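PDB 1IUJ: antibiotic biosynthesis monooxygenase from Thermus thermophilus, which belongs to the antibiotic biosynthesis monooxygenase family and may act as a monooxygenase, although the structure alone does not show its reaction. Local coordinates for the interface of chains A and B. Residues are numbered along the deposited sequence; one frame, centred on the assembly and turned at random. Chains: chain A/B, hypothetical protein TT1380.

Contact 1: the interface of chains A and B. Residues chain A 1, 37, 55, 97, 100, 102; chain B 37-39.
Strand 91-100 of chain A, with the short tail that follows it, meets strand 35-43 of chain B; A:Asp100 and B:Leu39 pair as an antiparallel beta bridge. B:Arg37 is extended, CG anti to the backbone N (chi1 -170°), and this reach carries its guanidinium alongside the end of the partner strand. There it grips A:Asp100 side-on: B:Arg37 NE donates to A:Asp100 OD1 at 2.9 Å, and its NH2 to A:Asp100 OD2 at 2.7 Å. Both oxygens are met on the syn side, with the two planes 18° apart, a two-pronged grip for which a flat guanidinium is well suited. From above the carboxylate plane the backbone N of A:Glu102 also donates to A:Asp100 OD1 (3.0 Å), which probably helps to fix the carboxylate's rotation. The poorly ordered A:Glu102 side chain lies over one face of the B:Arg37 guanidinium. A:Arg37 NH1 lies 3.5 Å from B:Arg37 NH1, edge to edge, the planes 29° apart and the chains sliding past each other in opposite directions; A:Asp100 probably offsets the like charges. B:Leu39 CD2 lies against A:Asp100 CG at 4.0 Å and, more loosely, near A:Val97 CG1. Together the ion pair and strand bridge fasten one subunit's strand end onto the other in the two-fold assembly.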
loop_
_atom_site.group_PDB
_atom_site.type_symbol
_atom_site.label_atom_id
_atom_site.label_comp_id
_atom_site.label_asym_id
_atom_site.label_seq_id
_atom_site.Cartn_x
_atom_site.Cartn_y
_atom_site.Cartn_z
ATOM N N MET A 1 -3.179 0.773 -13.972
ATOM C CA MET A 1 -3.686 0.098 -12.742
ATOM C C MET A 1 -4.076 1.115 -11.668
ATOM O O MET A 1 -3.472 2.185 -11.536
ATOM C CB MET A 1 -2.596 -0.833 -12.192
ATOM C CG MET A 1 -3.059 -2.022 -11.377
ATOM S SD MET A 1 -1.576 -2.962 -10.827
ATOM C CE MET A 1 -1.993 -4.547 -11.165
ATOM N N ARG A 37 -5.749 -8.125 -7.579
ATOM C CA ARG A 37 -5.182 -8.746 -6.401
ATOM C C ARG A 37 -5.559 -7.996 -5.144
ATOM O O ARG A 37 -5.797 -6.798 -5.184
ATOM C CB ARG A 37 -3.678 -8.757 -6.590
ATOM C CG ARG A 37 -2.851 -9.457 -5.513
ATOM C CD ARG A 37 -1.406 -9.273 -5.823
ATOM N NE ARG A 37 -0.485 -10.044 -4.984
ATOM C CZ ARG A 37 0.831 -10.064 -5.181
ATOM N NH1 ARG A 37 1.364 -9.380 -6.182
ATOM N NH2 ARG A 37 1.636 -10.766 -4.379
ATOM N N LEU A 55 -5.690 -4.086 -5.933
ATOM C CA LEU A 55 -5.280 -3.693 -7.268
ATOM C C LEU A 55 -6.391 -3.979 -8.264
ATOM O O LEU A 55 -6.958 -5.081 -8.285
ATOM C CB LEU A 55 -4.024 -4.489 -7.661
ATOM C CG LEU A 55 -2.732 -4.003 -6.983
ATOM C CD1 LEU A 55 -2.785 -4.171 -5.469
ATOM C CD2 LEU A 55 -1.529 -4.763 -7.513
ATOM N N VAL A 97 -1.244 3.742 -10.301
ATOM C CA VAL A 97 0.122 3.197 -10.413
ATOM C C VAL A 97 0.860 3.954 -11.527
ATOM O O VAL A 97 0.420 3.974 -12.689
ATOM C CB VAL A 97 0.111 1.695 -10.705
ATOM C CG1 VAL A 97 1.526 1.126 -10.772
ATOM C CG2 VAL A 97 -0.687 0.920 -9.635
ATOM N N ASP A 100 5.949 0.505 -11.969
ATOM C CA ASP A 100 5.794 -0.862 -11.480
ATOM C C ASP A 100 6.957 -1.677 -12.015
ATOM O O ASP A 100 7.147 -1.758 -13.216
ATOM C CB ASP A 100 4.455 -1.429 -11.975
ATOM C CG ASP A 100 4.118 -2.801 -11.404
ATOM O OD1 ASP A 100 4.942 -3.424 -10.684
ATOM O OD2 ASP A 100 3.021 -3.349 -11.661
ATOM N N GLU A 102 7.153 -4.792 -12.143
ATOM C CA GLU A 102 6.661 -6.053 -12.714
ATOM C C GLU A 102 6.757 -6.047 -14.229
ATOM O O GLU A 102 6.578 -4.965 -14.801
ATOM C CB GLU A 102 5.227 -6.362 -12.258
ATOM C CG GLU A 102 5.083 -7.636 -11.414
ATOM C CD GLU A 102 6.376 -8.070 -10.728
ATOM O OE1 GLU A 102 7.001 -7.242 -10.016
ATOM O OE2 GLU A 102 6.773 -9.244 -10.894
ATOM N N ARG B 37 9.065 -6.623 -5.528
ATOM C CA ARG B 37 8.308 -5.696 -6.398
ATOM C C ARG B 37 8.319 -4.289 -5.838
ATOM O O ARG B 37 8.342 -4.129 -4.625
ATOM C CB ARG B 37 6.866 -6.166 -6.567
ATOM C CG ARG B 37 6.036 -5.443 -7.602
ATOM C CD ARG B 37 4.725 -6.109 -7.778
ATOM N NE ARG B 37 3.964 -5.536 -8.883
ATOM C CZ ARG B 37 2.757 -5.951 -9.205
ATOM N NH1 ARG B 37 2.178 -6.923 -8.498
ATOM N NH2 ARG B 37 2.109 -5.373 -10.209
ATOM N N ASN B 38 8.349 -3.277 -6.714
ATOM C CA ASN B 38 8.244 -1.876 -6.284
ATOM C C ASN B 38 7.141 -1.196 -7.075
ATOM O O ASN B 38 7.066 -1.342 -8.289
ATOM C CB ASN B 38 9.574 -1.127 -6.506
ATOM C CG ASN B 38 9.533 0.327 -6.029
ATOM O OD1 ASN B 38 9.471 1.271 -6.843
ATOM N ND2 ASN B 38 9.595 0.521 -4.723
ATOM N N LEU B 39 6.299 -0.417 -6.407
ATOM C CA LEU B 39 5.276 0.370 -7.105
ATOM C C LEU B 39 5.331 1.793 -6.624
ATOM O O LEU B 39 5.531 2.045 -5.429
ATOM C CB LEU B 39 3.885 -0.208 -6.897
ATOM C CG LEU B 39 3.698 -1.652 -7.351
ATOM C CD1 LEU B 39 3.971 -2.661 -6.225
ATOM C CD2 LEU B 39 2.312 -1.819 -7.919
#

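Contact 2: the interface of chains A and B. Residues chain A 94-96; chain B 41-44.
A:Phe95 and B:Pro43 sit opposite one another in an antiparallel beta pairing, an intersubunit strand pairing of the kind common in dimers of the antibiotic biosynthesis monooxygenase (ABM) family. A:Glu96 and B:Arg42 form the next bridge and bond in both directions: A:Glu96 N donates to B:Arg42 O at 2.8 Å, and B:Arg42 N donates to A:Glu96 O at 2.8 Å. Both donors lie in the carbonyl plane. Proline fits because its position faces A:Phe95 without needing an N-H for the partner; the next bond comes from B:Lys44 N, which reaches A:Ala94 O at 3.0 Å, tilted 34° from the plane of the A:Ala94 carbonyl.

B:Arg42 can be followed outward. Its CB lies 3.8 Å from A:Glu96 O, beside the backbone bond. CG and CD continue the chain in an extended run, and NE turns off at chi3 (58°), bringing the guanidinium round toward A:Glu96. NH2 then rests against both CB and CG of A:Glu96, 3.5 Å from CG, along the methylene part of a side chain that lies alongside and points the same way. The carboxylate itself stays farther off, so any attraction between these opposite charges is probably long-range. On the other side of the paired strands, A:Phe95 crosses B:Leu41 at about a right angle, CD2 3.7 Å from B:Leu41 CB, an aromatic ring set against an aliphatic chain as befits an apolar layer.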
loop_
_atom_site.group_PDB
_atom_site.type_symbol
_atom_site.label_atom_id
_atom_site.label_comp_id
_atom_site.label_asym_id
_atom_site.label_seq_id
_atom_site.Cartn_x
_atom_site.Cartn_y
_atom_site.Cartn_z
ATOM N N ALA A 94 -6.856 6.313 -2.413
ATOM C CA ALA A 94 -6.817 5.746 -3.762
ATOM C C ALA A 94 -5.677 6.354 -4.546
ATOM O O ALA A 94 -5.293 7.483 -4.304
ATOM C CB ALA A 94 -8.123 5.989 -4.468
ATOM N N PHE A 95 -5.185 5.605 -5.516
ATOM C CA PHE A 95 -3.972 5.943 -6.256
ATOM C C PHE A 95 -4.023 5.383 -7.663
ATOM O O PHE A 95 -4.677 4.383 -7.932
ATOM C CB PHE A 95 -2.753 5.244 -5.624
ATOM C CG PHE A 95 -2.545 5.540 -4.163
ATOM C CD1 PHE A 95 -3.179 4.757 -3.187
ATOM C CD2 PHE A 95 -1.728 6.597 -3.756
ATOM C CE1 PHE A 95 -2.974 5.001 -1.828
ATOM C CE2 PHE A 95 -1.524 6.881 -2.362
ATOM C CZ PHE A 95 -2.162 6.078 -1.412
ATOM N N GLU A 96 -3.206 5.986 -8.530
ATOM C CA GLU A 96 -2.893 5.446 -9.846
ATOM C C GLU A 96 -1.475 4.929 -9.765
ATOM O O GLU A 96 -0.615 5.613 -9.229
ATOM C CB GLU A 96 -2.993 6.547 -10.934
ATOM C CG GLU A 96 -2.706 6.054 -12.367
ATOM C CD GLU A 96 -3.766 5.093 -12.901
ATOM O OE1 GLU A 96 -4.933 5.197 -12.449
ATOM O OE2 GLU A 96 -3.439 4.207 -13.750
ATOM N N LEU B 41 3.004 5.068 -6.425
ATOM C CA LEU B 41 1.550 5.282 -6.433
ATOM C C LEU B 41 1.238 6.762 -6.304
ATOM O O LEU B 41 1.572 7.405 -5.316
ATOM C CB LEU B 41 0.921 4.491 -5.270
ATOM C CG LEU B 41 1.144 3.007 -5.239
ATOM C CD1 LEU B 41 0.506 2.416 -3.994
ATOM C CD2 LEU B 41 0.596 2.296 -6.482
ATOM N N ARG B 42 0.611 7.322 -7.348
ATOM C CA ARG B 42 0.216 8.735 -7.340
ATOM C C ARG B 42 -1.168 8.873 -6.699
ATOM O O ARG B 42 -2.079 8.119 -7.085
ATOM C CB ARG B 42 0.137 9.266 -8.784
ATOM C CG ARG B 42 -0.182 10.765 -8.896
ATOM C CD ARG B 42 -0.348 11.228 -10.336
ATOM N NE ARG B 42 -1.397 10.474 -11.003
ATOM C CZ ARG B 42 -1.404 10.187 -12.302
ATOM N NH1 ARG B 42 -0.425 10.620 -13.100
ATOM N NH2 ARG B 42 -2.400 9.472 -12.808
ATOM N N PRO B 43 -1.339 9.807 -5.762
ATOM C CA PRO B 43 -2.614 9.954 -5.051
ATOM C C PRO B 43 -3.695 10.476 -5.984
ATOM O O PRO B 43 -3.409 11.243 -6.895
ATOM C CB PRO B 43 -2.295 10.976 -3.964
ATOM C CG PRO B 43 -1.162 11.857 -4.594
ATOM C CD PRO B 43 -0.343 10.820 -5.324
ATOM N N LYS B 44 -4.932 10.069 -5.753
ATOM C CA LYS B 44 -6.057 10.630 -6.501
ATOM C C LYS B 44 -6.181 12.147 -6.284
ATOM O O LYS B 44 -6.447 12.909 -7.252
ATOM C CB LYS B 44 -7.364 9.905 -6.112
ATOM C CG LYS B 44 -8.575 10.315 -6.956
ATOM C CD LYS B 44 -9.050 9.180 -7.879
ATOM C CE LYS B 44 -8.328 9.139 -9.225
ATOM N NZ LYS B 44 -7.098 8.270 -9.178
#

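Contact 3: the interface of chains A and B. Residues chain A 2, 59, 94; chain B 44.
The backbone of B:Lys44 has turned to helix-like torsions (phi -61°, psi -41°) just past strand 35-43, while its N stays bonded to A:Ala94 of the partner strand. In this ABM-family protein the lysine side chain thus leaves the edge of the intersubunit sheet and approaches A:Glu59, the first residue of helix 59-66.

Lysine suits the place because its long aliphatic chain can bridge the gap and still bring a terminal amino group, probably charged, to the glutamate. After CG it bends at chi2, chi3 and chi4. A:Glu59 comes from the opposite direction with its chain extended, CG anti to the backbone N (chi1 -171°), which brings the carboxylate out to the lysine. The fine placement of the last lysine methylenes against this carboxylate is doubtful, since some of the modelled contacts there are too short to be relied on. NZ of B:Lys44 is 3.8 Å from A:Glu59 OE1, a long salt bridge whose pull is probably modest.

Behind the carboxylate, the A:Phe2 ring offers one face to A:Glu59 CG, which stands 3.4 Å above the ring plane, toward its rim. A flat aromatic group serves well as a support for this methylene, and it probably helps to position the glutamate for its partner. The same phenylalanine touches the lysine too: CE2 of A:Phe2 is 4.0 Å from B:Lys44 NZ, the two side chains crossing at about a right angle.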
loop_
_atom_site.group_PDB
_atom_site.type_symbol
_atom_site.label_atom_id
_atom_site.label_comp_id
_atom_site.label_asym_id
_atom_site.label_seq_id
_atom_site.Cartn_x
_atom_site.Cartn_y
_atom_site.Cartn_z
ATOM N N PHE A 2 -5.126 0.771 -10.948
ATOM C CA PHE A 2 -5.698 1.569 -9.870
ATOM C C PHE A 2 -5.594 0.793 -8.559
ATOM O O PHE A 2 -5.837 -0.408 -8.529
ATOM C CB PHE A 2 -7.184 1.791 -10.218
ATOM C CG PHE A 2 -7.944 2.582 -9.178
ATOM C CD1 PHE A 2 -8.890 1.945 -8.390
ATOM C CD2 PHE A 2 -7.760 3.963 -9.024
ATOM C CE1 PHE A 2 -9.611 2.646 -7.430
ATOM C CE2 PHE A 2 -8.502 4.687 -8.034
ATOM C CZ PHE A 2 -9.415 4.001 -7.242
ATOM N N GLU A 59 -10.307 2.505 -12.153
ATOM C CA GLU A 59 -11.112 3.063 -11.077
ATOM C C GLU A 59 -12.611 2.725 -11.257
ATOM O O GLU A 59 -13.323 2.483 -10.271
ATOM C CB GLU A 59 -10.878 4.565 -10.966
ATOM C CG GLU A 59 -11.503 5.208 -9.758
ATOM C CD GLU A 59 -11.032 6.637 -9.532
ATOM O OE1 GLU A 59 -10.511 7.271 -10.469
ATOM O OE2 GLU A 59 -11.200 7.143 -8.392
ATOM N N ALA A 94 -6.856 6.313 -2.413
ATOM C CA ALA A 94 -6.817 5.746 -3.762
ATOM C C ALA A 94 -5.677 6.354 -4.546
ATOM O O ALA A 94 -5.293 7.483 -4.304
ATOM C CB ALA A 94 -8.123 5.989 -4.468
ATOM N N LYS B 44 -4.932 10.069 -5.753
ATOM C CA LYS B 44 -6.057 10.630 -6.501
ATOM C C LYS B 44 -6.181 12.147 -6.284
ATOM O O LYS B 44 -6.447 12.909 -7.252
ATOM C CB LYS B 44 -7.364 9.905 -6.112
ATOM C CG LYS B 44 -8.575 10.315 -6.956
ATOM C CD LYS B 44 -9.050 9.180 -7.879
ATOM C CE LYS B 44 -8.328 9.139 -9.225
ATOM N NZ LYS B 44 -7.098 8.270 -9.178
#

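Contact 4: the interface of chains A and B. Residues chain A 5, 7, 41, 43, 49, 51; chain B 5, 93, 95.
A:Leu41 and B:Phe95 press together where strand 35-43 of chain A meets strand 91-100 of chain B. CB of A:Leu41 sits 3.6 Å from CD2 of the B:Phe95 ring, and the CD1 branch of the leucine lies over one ring face toward its rim. A:Val51 crosses B:Phe95 at about a right angle, its CG2 branch 3.7 Å from CE2, so a broad ring is wedged among compact aliphatic groups. A:Met5 and B:Met5 reach toward each other tip to tip, A:Met5 SD 3.5 Å from B:Met5 SD. Methionine suits this self-contact: it is long, apolar and flexible enough for its sulfur and methyl to fit against their twins. Packing is tight beside it, with B:Met5 CE 3.3 Å from A:Leu41 CD1.

The polar, hydrated side is built differently, from directed bonds. A:Arg7 bends at chi3 (59°) and presents its guanidinium end-on to the carboxylate of B:Glu93, whose extended chain comes from the opposite direction. A:Arg7 NH2 donates to B:Glu93 OE1 at 2.8 Å, almost straight at 174°, and A:Arg7 NH1 to the syn lone pair of B:Glu93 OE2 at 2.9 Å; OE1 is met on the syn side but out of the carboxylate plane. Two parallel bonds fix the rotation of both flat groups, whose planes are 28° apart. Glutamate also has an oxygen to share with solvent: water 1 lies 2.9 Å from B:Glu93 OE1 and joins it to the carbonyl O of A:Pro49.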
loop_
_atom_site.group_PDB
_atom_site.type_symbol
_atom_site.label_atom_id
_atom_site.label_comp_id
_atom_site.label_asym_id
_atom_site.label_seq_id
_atom_site.Cartn_x
_atom_site.Cartn_y
_atom_site.Cartn_z
ATOM N N MET A 5 -6.368 1.613 -0.870
ATOM C CA MET A 5 -5.863 1.161 0.442
ATOM C C MET A 5 -6.853 1.600 1.490
ATOM O O MET A 5 -7.061 2.811 1.652
ATOM C CB MET A 5 -4.523 1.828 0.740
ATOM C CG MET A 5 -3.497 1.640 -0.304
ATOM S SD MET A 5 -1.825 1.731 0.404
ATOM C CE MET A 5 -0.863 1.664 -1.065
ATOM N N ARG A 7 -7.386 1.870 5.277
ATOM C CA ARG A 7 -6.628 1.867 6.524
ATOM C C ARG A 7 -7.558 1.632 7.680
ATOM O O ARG A 7 -8.461 2.414 7.934
ATOM C CB ARG A 7 -5.872 3.183 6.699
ATOM C CG ARG A 7 -4.959 3.503 5.521
ATOM C CD ARG A 7 -4.389 4.918 5.529
ATOM N NE ARG A 7 -3.622 5.114 6.740
ATOM C CZ ARG A 7 -2.355 4.675 6.875
ATOM N NH1 ARG A 7 -1.765 4.056 5.859
ATOM N NH2 ARG A 7 -1.719 4.852 8.020
ATOM N N LEU A 41 -2.474 -6.330 5.009
ATOM C CA LEU A 41 -1.142 -6.039 5.593
ATOM C C LEU A 41 -1.294 -5.697 7.087
ATOM O O LEU A 41 -2.053 -4.787 7.475
ATOM C CB LEU A 41 -0.548 -4.821 4.891
ATOM C CG LEU A 41 -0.501 -4.939 3.382
ATOM C CD1 LEU A 41 -0.045 -3.629 2.770
ATOM C CD2 LEU A 41 0.378 -6.101 2.956
ATOM N N PRO A 43 0.348 -4.220 10.463
ATOM C CA PRO A 43 1.427 -3.293 10.792
ATOM C C PRO A 43 2.468 -3.919 11.679
ATOM O O PRO A 43 2.157 -4.783 12.507
ATOM C CB PRO A 43 0.697 -2.168 11.546
ATOM C CG PRO A 43 -0.466 -2.888 12.208
ATOM C CD PRO A 43 -0.918 -3.842 11.129
ATOM N N PRO A 49 -2.593 1.160 12.019
ATOM C CA PRO A 49 -3.689 0.476 11.328
ATOM C C PRO A 49 -3.210 -0.608 10.367
ATOM O O PRO A 49 -2.112 -0.551 9.823
ATOM C CB PRO A 49 -4.366 1.586 10.524
ATOM C CG PRO A 49 -3.321 2.625 10.330
ATOM C CD PRO A 49 -2.333 2.506 11.454
ATOM N N VAL A 51 -3.690 -2.330 6.690
ATOM C CA VAL A 51 -4.050 -1.819 5.383
ATOM C C VAL A 51 -4.611 -2.953 4.532
ATOM O O VAL A 51 -3.962 -3.983 4.405
ATOM C CB VAL A 51 -2.877 -1.172 4.678
ATOM C CG1 VAL A 51 -3.261 -0.877 3.239
ATOM C CG2 VAL A 51 -2.441 0.109 5.409
ATOM N N MET B 5 5.767 1.036 3.025
ATOM C CA MET B 5 5.084 2.123 2.327
ATOM C C MET B 5 5.700 3.428 2.783
ATOM O O MET B 5 5.611 3.793 3.950
ATOM C CB MET B 5 3.582 2.100 2.610
ATOM C CG MET B 5 2.924 0.865 2.095
ATOM S SD MET B 5 1.142 1.042 2.194
ATOM C CE MET B 5 0.748 -0.566 1.746
ATOM N N GLU B 93 5.950 3.445 6.775
ATOM C CA GLU B 93 5.147 2.408 7.417
ATOM C C GLU B 93 5.667 1.038 6.949
ATOM O O GLU B 93 6.171 0.921 5.822
ATOM C CB GLU B 93 3.705 2.544 6.971
ATOM C CG GLU B 93 3.020 3.818 7.426
ATOM C CD GLU B 93 1.515 3.702 7.307
ATOM O OE1 GLU B 93 0.868 3.765 8.365
ATOM O OE2 GLU B 93 1.036 3.559 6.179
ATOM N N PHE B 95 4.944 -3.465 7.152
ATOM C CA PHE B 95 3.879 -4.478 7.350
ATOM C C PHE B 95 4.373 -5.876 7.044
ATOM O O PHE B 95 5.320 -6.084 6.255
ATOM C CB PHE B 95 2.664 -4.248 6.412
ATOM C CG PHE B 95 2.102 -2.842 6.431
ATOM C CD1 PHE B 95 2.685 -1.829 5.664
ATOM C CD2 PHE B 95 0.978 -2.533 7.191
ATOM C CE1 PHE B 95 2.175 -0.541 5.676
ATOM C CE2 PHE B 95 0.446 -1.235 7.199
ATOM C CZ PHE B 95 1.056 -0.236 6.451
HETATM O O HOH W 1 0.123 1.197 9.525
#

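Contacts 2 and 3 are neighbours, their C-alpha centres about 5 Å apart, and share A:Ala94 and B:Lys44; contact 1 lies about 12 Å from contact 2, farther along the same pair of strands. Contact 4 is about 15 Å from contact 2 and 17 Å from contact 3. It holds the reciprocal pairing, with strand 35-43 now from chain A and strand 91-100 from chain B, and also uses strands 2-8 and 50-56, which touch contacts 3 and 1. The two-fold symmetry repeats every contact with the chains exchanged, so the strand pairing and sheet packing probably act together to hold the dimer.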